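Local coordinates for protein N5-carboxyaminoimidazole ribonucleotide synthetase (PDB 3QFF) that probably catalyses the ATP-dependent carboxylation of aminoimidazole ribonucleotide to its N5-carboxy form in purine biosynthesis, and holds ADP in an ATP-grasp site, at residues 118-123 and 270-275; 124-129 and 242-247. All coordinates share one frame; numbering follows the deposited sequence.

Interaction 1 (118-123 and 270-275); sequences NAIEKA and IYINEL. With ADP (adenosine-5'-diphosphate), chain C.
Asn273 ND2 donates to alpha-phosphate oxygen O1A of ADP over 2.9 Å, with an N-H...O angle of 162° that marks a nearly straight bond, while the backbone next to it turns hydrophobic side chains to helix 113-122. The amide reaches the nucleotide because its CG stands anti to the backbone N (chi1 177°) and its CB leaves the strand on the side away from the helix. Glu274 heads the same way. Its extended chain places OE1 3.0 Å from beta-phosphate oxygen O2B of ADP, and the same OE1 forms a salt bridge with Arg113, which also hydrogen-bonds the nucleotide. Asn273 and Glu274 both face Glu261 on the adjacent strand, a classic beta bulge. The extra residue breaks the up-down alternation: two consecutive side chains serve the ADP pocket, and the flanking Ile272 and Leu275, three positions apart, both point toward the helix. The pocket is that of an ATP-grasp fold. In ATP-grasp relatives, acidic residues on the two strands matching 256-264 and 270-276 commonly bind magnesium; no metal is modelled here, but the close Glu274 and Glu261 carboxylates would be consistent with such a site. On the helix side Ile120 carries the apolar contact. Its CD1 tip lies 3.5 Å from Ile272 CG2, and its other branch, CG2, lies 3.9 Å from Ile272 CG1; both branches of Ile120 are thus engaged, its side chain lying aslant that of Ile272. Leu275 and Ile120 reach toward each other, the CD1 methyl of Leu275 4.0 Å from CG1 of Ile120, just behind its CD1 tip. All three residues are buried, and the two segments together bury 154 Å². Glu116, one turn before Ile120, accepts the backbone N-H of Leu275, adding a polar tie from the helix to the strand.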
loop_
_atom_site.group_PDB
_atom_site.type_symbol
_atom_site.label_atom_id
_atom_site.label_comp_id
_atom_site.label_asym_id
_atom_site.label_seq_id
_atom_site.Cartn_x
_atom_site.Cartn_y
_atom_site.Cartn_z
ATOM N N ASN A 118 -28.489 0.081 -23.076
ATOM C CA ASN A 118 -29.794 0.666 -22.768
ATOM C C ASN A 118 -29.742 1.497 -21.497
ATOM O O ASN A 118 -30.316 2.587 -21.445
ATOM C CB ASN A 118 -30.873 -0.406 -22.569
ATOM C CG ASN A 118 -31.301 -1.067 -23.860
ATOM O OD1 ASN A 118 -31.115 -0.536 -24.962
ATOM N ND2 ASN A 118 -31.898 -2.239 -23.731
ATOM N N ALA A 119 -29.087 0.953 -20.471
ATOM C CA ALA A 119 -28.974 1.627 -19.190
ATOM C C ALA A 119 -28.188 2.921 -19.367
ATOM O O ALA A 119 -28.584 3.962 -18.835
ATOM C CB ALA A 119 -28.319 0.729 -18.142
ATOM N N ILE A 120 -27.096 2.860 -20.131
ATOM C CA ILE A 120 -26.274 4.062 -20.385
ATOM C C ILE A 120 -27.097 5.153 -21.090
ATOM O O ILE A 120 -27.116 6.299 -20.661
ATOM C CB ILE A 120 -24.986 3.725 -21.192
ATOM C CG1 ILE A 120 -24.033 2.871 -20.342
ATOM C CG2 ILE A 120 -24.273 5.002 -21.652
ATOM C CD1 ILE A 120 -22.887 2.215 -21.144
ATOM N N GLU A 121 -27.783 4.780 -22.165
ATOM C CA GLU A 121 -28.608 5.727 -22.914
ATOM C C GLU A 121 -29.739 6.296 -22.070
ATOM O O GLU A 121 -30.038 7.475 -22.153
ATOM C CB GLU A 121 -29.179 5.053 -24.143
ATOM C CG GLU A 121 -28.126 4.716 -25.160
ATOM C CD GLU A 121 -28.720 4.461 -26.519
ATOM O OE1 GLU A 121 -29.603 3.591 -26.605
ATOM O OE2 GLU A 121 -28.302 5.137 -27.487
ATOM N N LYS A 122 -30.360 5.447 -21.253
ATOM C CA LYS A 122 -31.424 5.898 -20.349
ATOM C C LYS A 122 -30.891 6.846 -19.283
ATOM O O LYS A 122 -31.629 7.677 -18.773
ATOM C CB LYS A 122 -32.153 4.706 -19.724
ATOM C CG LYS A 122 -33.017 3.960 -20.746
ATOM C CD LYS A 122 -33.656 2.688 -20.174
ATOM C CE LYS A 122 -34.338 1.883 -21.286
ATOM N NZ LYS A 122 -35.048 0.676 -20.759
ATOM N N ALA A 123 -29.604 6.732 -18.965
ATOM C CA ALA A 123 -28.940 7.673 -18.066
ATOM C C ALA A 123 -28.561 8.985 -18.767
ATOM O O ALA A 123 -28.038 9.891 -18.123
ATOM C CB ALA A 123 -27.696 7.025 -17.436
ATOM N N ILE A 270 -17.021 11.698 -27.051
ATOM C CA ILE A 270 -16.867 10.543 -26.184
ATOM C C ILE A 270 -18.037 9.588 -26.410
ATOM O O ILE A 270 -19.199 10.013 -26.434
ATOM C CB ILE A 270 -16.770 10.925 -24.671
ATOM C CG1 ILE A 270 -15.551 11.814 -24.381
ATOM C CG2 ILE A 270 -16.763 9.663 -23.780
ATOM C CD1 ILE A 270 -14.236 11.066 -24.224
ATOM N N TYR A 271 -17.723 8.310 -26.595
ATOM C CA TYR A 271 -18.729 7.252 -26.537
ATOM C C TYR A 271 -18.386 6.260 -25.435
ATOM O O TYR A 271 -17.223 5.862 -25.301
ATOM C CB TYR A 271 -18.865 6.554 -27.896
ATOM C CG TYR A 271 -19.309 7.519 -28.988
ATOM C CD1 TYR A 271 -18.375 8.133 -29.833
ATOM C CD2 TYR A 271 -20.654 7.855 -29.137
ATOM C CE1 TYR A 271 -18.779 9.048 -30.825
ATOM C CE2 TYR A 271 -21.074 8.761 -30.121
ATOM C CZ TYR A 271 -20.131 9.350 -30.964
ATOM O OH TYR A 271 -20.552 10.252 -31.926
ATOM N N ILE A 272 -19.390 5.873 -24.645
ATOM C CA ILE A 272 -19.192 4.888 -23.583
ATOM C C ILE A 272 -19.185 3.482 -24.182
ATOM O O ILE A 272 -20.128 3.099 -24.870
ATOM C CB ILE A 272 -20.288 4.950 -22.481
ATOM C CG1 ILE A 272 -20.609 6.400 -22.067
ATOM C CG2 ILE A 272 -19.879 4.093 -21.285
ATOM C CD1 ILE A 272 -19.462 7.167 -21.390
ATOM N N ASN A 273 -18.133 2.723 -23.903
ATOM C CA ASN A 273 -17.975 1.367 -24.444
ATOM C C ASN A 273 -18.554 0.306 -23.507
ATOM O O ASN A 273 -19.471 -0.429 -23.881
ATOM C CB ASN A 273 -16.487 1.087 -24.730
ATOM C CG ASN A 273 -16.225 -0.343 -25.230
ATOM O OD1 ASN A 273 -16.875 -0.830 -26.156
ATOM N ND2 ASN A 273 -15.218 -0.992 -24.646
ATOM N N GLU A 274 -18.000 0.211 -22.300
ATOM C CA GLU A 274 -18.490 -0.746 -21.307
ATOM C C GLU A 274 -18.246 -0.302 -19.870
ATOM O O GLU A 274 -17.468 0.623 -19.619
ATOM C CB GLU A 274 -17.941 -2.161 -21.556
ATOM C CG GLU A 274 -16.432 -2.301 -21.519
ATOM C CD GLU A 274 -15.989 -3.707 -21.889
ATOM O OE1 GLU A 274 -16.801 -4.446 -22.481
ATOM O OE2 GLU A 274 -14.832 -4.077 -21.587
ATOM N N LEU A 275 -18.935 -0.961 -18.943
ATOM C CA LEU A 275 -18.842 -0.667 -17.516
ATOM C C LEU A 275 -18.386 -1.901 -16.747
ATOM O O LEU A 275 -18.736 -3.017 -17.107
ATOM C CB LEU A 275 -20.201 -0.227 -16.982
ATOM C CG LEU A 275 -20.913 0.918 -17.697
ATOM C CD1 LEU A 275 -22.319 1.150 -17.115
ATOM C CD2 LEU A 275 -20.077 2.198 -17.635
HETATM P PB ADP C . -14.174 -6.761 -24.457
HETATM O O1B ADP C . -13.708 -8.118 -24.932
HETATM O O2B ADP C . -15.384 -6.836 -23.552
HETATM O O3B ADP C . -13.052 -5.893 -23.938
HETATM P PA ADP C . -14.892 -4.461 -26.101
HETATM O O1A ADP C . -14.167 -3.644 -25.052
HETATM O O2A ADP C . -16.344 -4.180 -26.414
HETATM O O3A ADP C . -14.724 -6.049 -25.809
HETATM O "O5'" ADP C . -14.101 -4.285 -27.488
HETATM C "C5'" ADP C . -12.768 -4.777 -27.616
HETATM C "C4'" ADP C . -11.968 -3.836 -28.503
HETATM O "O4'" ADP C . -12.598 -3.742 -29.782
HETATM C "C3'" ADP C . -11.917 -2.425 -27.937
HETATM O "O3'" ADP C . -10.715 -2.212 -27.191
HETATM C "C2'" ADP C . -11.995 -1.530 -29.158
HETATM O "O2'" ADP C . -10.678 -1.163 -29.577
HETATM C "C1'" ADP C . -12.633 -2.387 -30.241
HETATM N N9 ADP C . -14.042 -1.959 -30.468
HETATM C C8 ADP C . -15.132 -2.458 -29.847
HETATM N N7 ADP C . -16.267 -1.855 -30.281
HETATM C C5 ADP C . -15.914 -0.947 -31.206
HETATM C C6 ADP C . -16.623 0.037 -32.063
HETATM N N6 ADP C . -17.972 0.169 -32.015
HETATM N N1 ADP C . -15.869 0.799 -32.895
HETATM C C2 ADP C . -14.529 0.685 -32.955
HETATM N N3 ADP C . -13.827 -0.185 -32.207
HETATM C C4 ADP C . -14.447 -1.017 -31.330
#

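Interaction 2 (124-129 and 242-247); sequences GLPVAT and IAYAKV
One face of the Tyr244 ring carries the CD2 methyl of Leu125, which stands 4.1 Å from the ring centroid and 24° off the normal, a CH-pi contact. The methyl is displaced toward the rim on the CG and CD2 side, with Leu125 CD2 lying 3.8 Å from Tyr244 CD2. Pro126 meets the same ring obliquely and farther out: its CG lies 3.6 Å from Tyr244 CE1, and its CD is also near that atom. The proline and tyrosine side chains run at about a right angle to each other, whereas the leucine and tyrosine side chains run antiparallel alongside each other. Tyr244 gains this reach through its length, since its CB does not aim at the loop; with CG anti to the carbonyl carbon (chi1 -78°), the ring swings across to Leu125 and Pro126. The second leucine methyl works nearer the helix backbone, where Leu125 CD1 approaches Tyr244 O at 3.5 Å and Val247 CG1 at 4.1 Å. Both methyls therefore work on Tyr244, CD2 on the ring and CD1 at the carbonyl O, and CD1 goes on to Val247 a turn later. The preceding Gly124 adopts a positive phi of 91° and ends helix 113-122 in a Schellman motif, which turns the chain so that Leu125 points at helix 235-251. The contact therefore joins the loop between helix 113-122 and strand 130-133 to helix 235-251, with Leu125 also packing on Ile120 of the former helix, and both Pro126 and Tyr244 resting on strand 270-276.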
loop_
_atom_site.group_PDB
_atom_site.type_symbol
_atom_site.label_atom_id
_atom_site.label_comp_id
_atom_site.label_asym_id
_atom_site.label_seq_id
_atom_site.Cartn_x
_atom_site.Cartn_y
_atom_site.Cartn_z
ATOM N N GLY A 124 -28.810 9.071 -20.077
ATOM C CA GLY A 124 -28.582 10.302 -20.850
ATOM C C GLY A 124 -27.202 10.435 -21.501
ATOM O O GLY A 124 -26.794 11.537 -21.865
ATOM N N LEU A 125 -26.486 9.315 -21.657
ATOM C CA LEU A 125 -25.106 9.346 -22.155
ATOM C C LEU A 125 -24.945 8.661 -23.517
ATOM O O LEU A 125 -25.694 7.733 -23.839
ATOM C CB LEU A 125 -24.155 8.748 -21.112
ATOM C CG LEU A 125 -24.191 9.579 -19.818
ATOM C CD1 LEU A 125 -23.656 8.791 -18.667
ATOM C CD2 LEU A 125 -23.449 10.897 -19.972
ATOM N N PRO A 126 -23.971 9.121 -24.325
ATOM C CA PRO A 126 -23.829 8.593 -25.693
ATOM C C PRO A 126 -23.110 7.240 -25.795
ATOM O O PRO A 126 -22.140 6.979 -25.080
ATOM C CB PRO A 126 -23.017 9.678 -26.413
ATOM C CG PRO A 126 -22.276 10.391 -25.329
ATOM C CD PRO A 126 -23.100 10.297 -24.083
ATOM N N VAL A 127 -23.616 6.394 -26.684
ATOM C CA VAL A 127 -22.977 5.125 -27.032
ATOM C C VAL A 127 -22.993 5.012 -28.557
ATOM O O VAL A 127 -23.781 5.695 -29.227
ATOM C CB VAL A 127 -23.701 3.904 -26.390
ATOM C CG1 VAL A 127 -23.659 3.992 -24.861
ATOM C CG2 VAL A 127 -25.140 3.804 -26.875
ATOM N N ALA A 128 -22.123 4.169 -29.104
ATOM C CA ALA A 128 -22.170 3.866 -30.537
ATOM C C ALA A 128 -23.533 3.270 -30.854
ATOM O O ALA A 128 -24.118 2.548 -30.034
ATOM C CB ALA A 128 -21.089 2.889 -30.909
ATOM N N THR A 129 -24.032 3.576 -32.044
ATOM C CA THR A 129 -25.337 3.103 -32.454
ATOM C C THR A 129 -25.272 1.573 -32.574
ATOM O O THR A 129 -24.250 1.007 -32.976
ATOM C CB THR A 129 -25.816 3.844 -33.720
ATOM O OG1 THR A 129 -24.713 4.035 -34.596
ATOM C CG2 THR A 129 -26.315 5.233 -33.361
ATOM N N ILE A 242 -14.876 12.839 -17.380
ATOM C CA ILE A 242 -15.140 12.898 -15.937
ATOM C C ILE A 242 -16.601 13.221 -15.639
ATOM O O ILE A 242 -17.220 12.582 -14.779
ATOM C CB ILE A 242 -14.190 13.881 -15.217
ATOM C CG1 ILE A 242 -12.788 13.279 -15.147
ATOM C CG2 ILE A 242 -14.662 14.162 -13.798
ATOM C CD1 ILE A 242 -11.718 14.305 -15.097
ATOM N N ALA A 243 -17.153 14.198 -16.360
ATOM C CA ALA A 243 -18.570 14.542 -16.204
ATOM C C ALA A 243 -19.469 13.339 -16.516
ATOM O O ALA A 243 -20.413 13.057 -15.781
ATOM C CB ALA A 243 -18.944 15.745 -17.092
ATOM N N TYR A 244 -19.155 12.624 -17.595
ATOM C CA TYR A 244 -19.951 11.456 -18.016
ATOM C C TYR A 244 -19.964 10.387 -16.928
ATOM O O TYR A 244 -21.027 9.823 -16.599
ATOM C CB TYR A 244 -19.394 10.874 -19.322
ATOM C CG TYR A 244 -19.753 11.635 -20.588
ATOM C CD1 TYR A 244 -19.567 11.043 -21.847
ATOM C CD2 TYR A 244 -20.287 12.924 -20.541
ATOM C CE1 TYR A 244 -19.892 11.722 -23.016
ATOM C CE2 TYR A 244 -20.630 13.612 -21.720
ATOM C CZ TYR A 244 -20.427 12.994 -22.951
ATOM O OH TYR A 244 -20.754 13.661 -24.119
ATOM N N ALA A 245 -18.785 10.128 -16.360
ATOM C CA ALA A 245 -18.636 9.149 -15.279
ATOM C C ALA A 245 -19.459 9.515 -14.044
ATOM O O ALA A 245 -20.128 8.660 -13.468
ATOM C CB ALA A 245 -17.152 8.970 -14.911
ATOM N N LYS A 246 -19.410 10.785 -13.648
ATOM C CA LYS A 246 -20.197 11.275 -12.509
ATOM C C LYS A 246 -21.698 11.118 -12.723
ATOM O O LYS A 246 -22.411 10.692 -11.810
ATOM C CB LYS A 246 -19.838 12.727 -12.161
ATOM C CG LYS A 246 -18.361 12.898 -11.800
ATOM C CD LYS A 246 -18.085 14.039 -10.816
ATOM C CE LYS A 246 -17.748 15.341 -11.495
ATOM N NZ LYS A 246 -16.939 16.225 -10.577
ATOM N N VAL A 247 -22.182 11.442 -13.920
ATOM C CA VAL A 247 -23.608 11.250 -14.226
ATOM C C VAL A 247 -23.990 9.775 -14.142
ATOM O O VAL A 247 -25.013 9.425 -13.542
ATOM C CB VAL A 247 -24.024 11.891 -15.586
ATOM C CG1 VAL A 247 -25.414 11.432 -16.011
ATOM C CG2 VAL A 247 -24.005 13.397 -15.462
#

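Overall arrangement
From the N terminus, the chain passes through helix 113-122 and directly into the loop 124-129, so the first segments of both interactions are consecutive. It returns first at 242-247, where interaction 2 closes a loop with 112 residues between its segments, and then at 270-275, where interaction 1 closes a wider one with 146 between. The shorter loop thus lies within the longer, without crossing. The centres of the two contacts are about 6 Å apart. A probable hydrogen bond from Ile272 N to Pro126 O, 3.0 Å long, joins the outer strand of the large antiparallel sheet to the loop. Together the contacts tie helix 113-122, its following loop, helix 235-251 and strand 270-276.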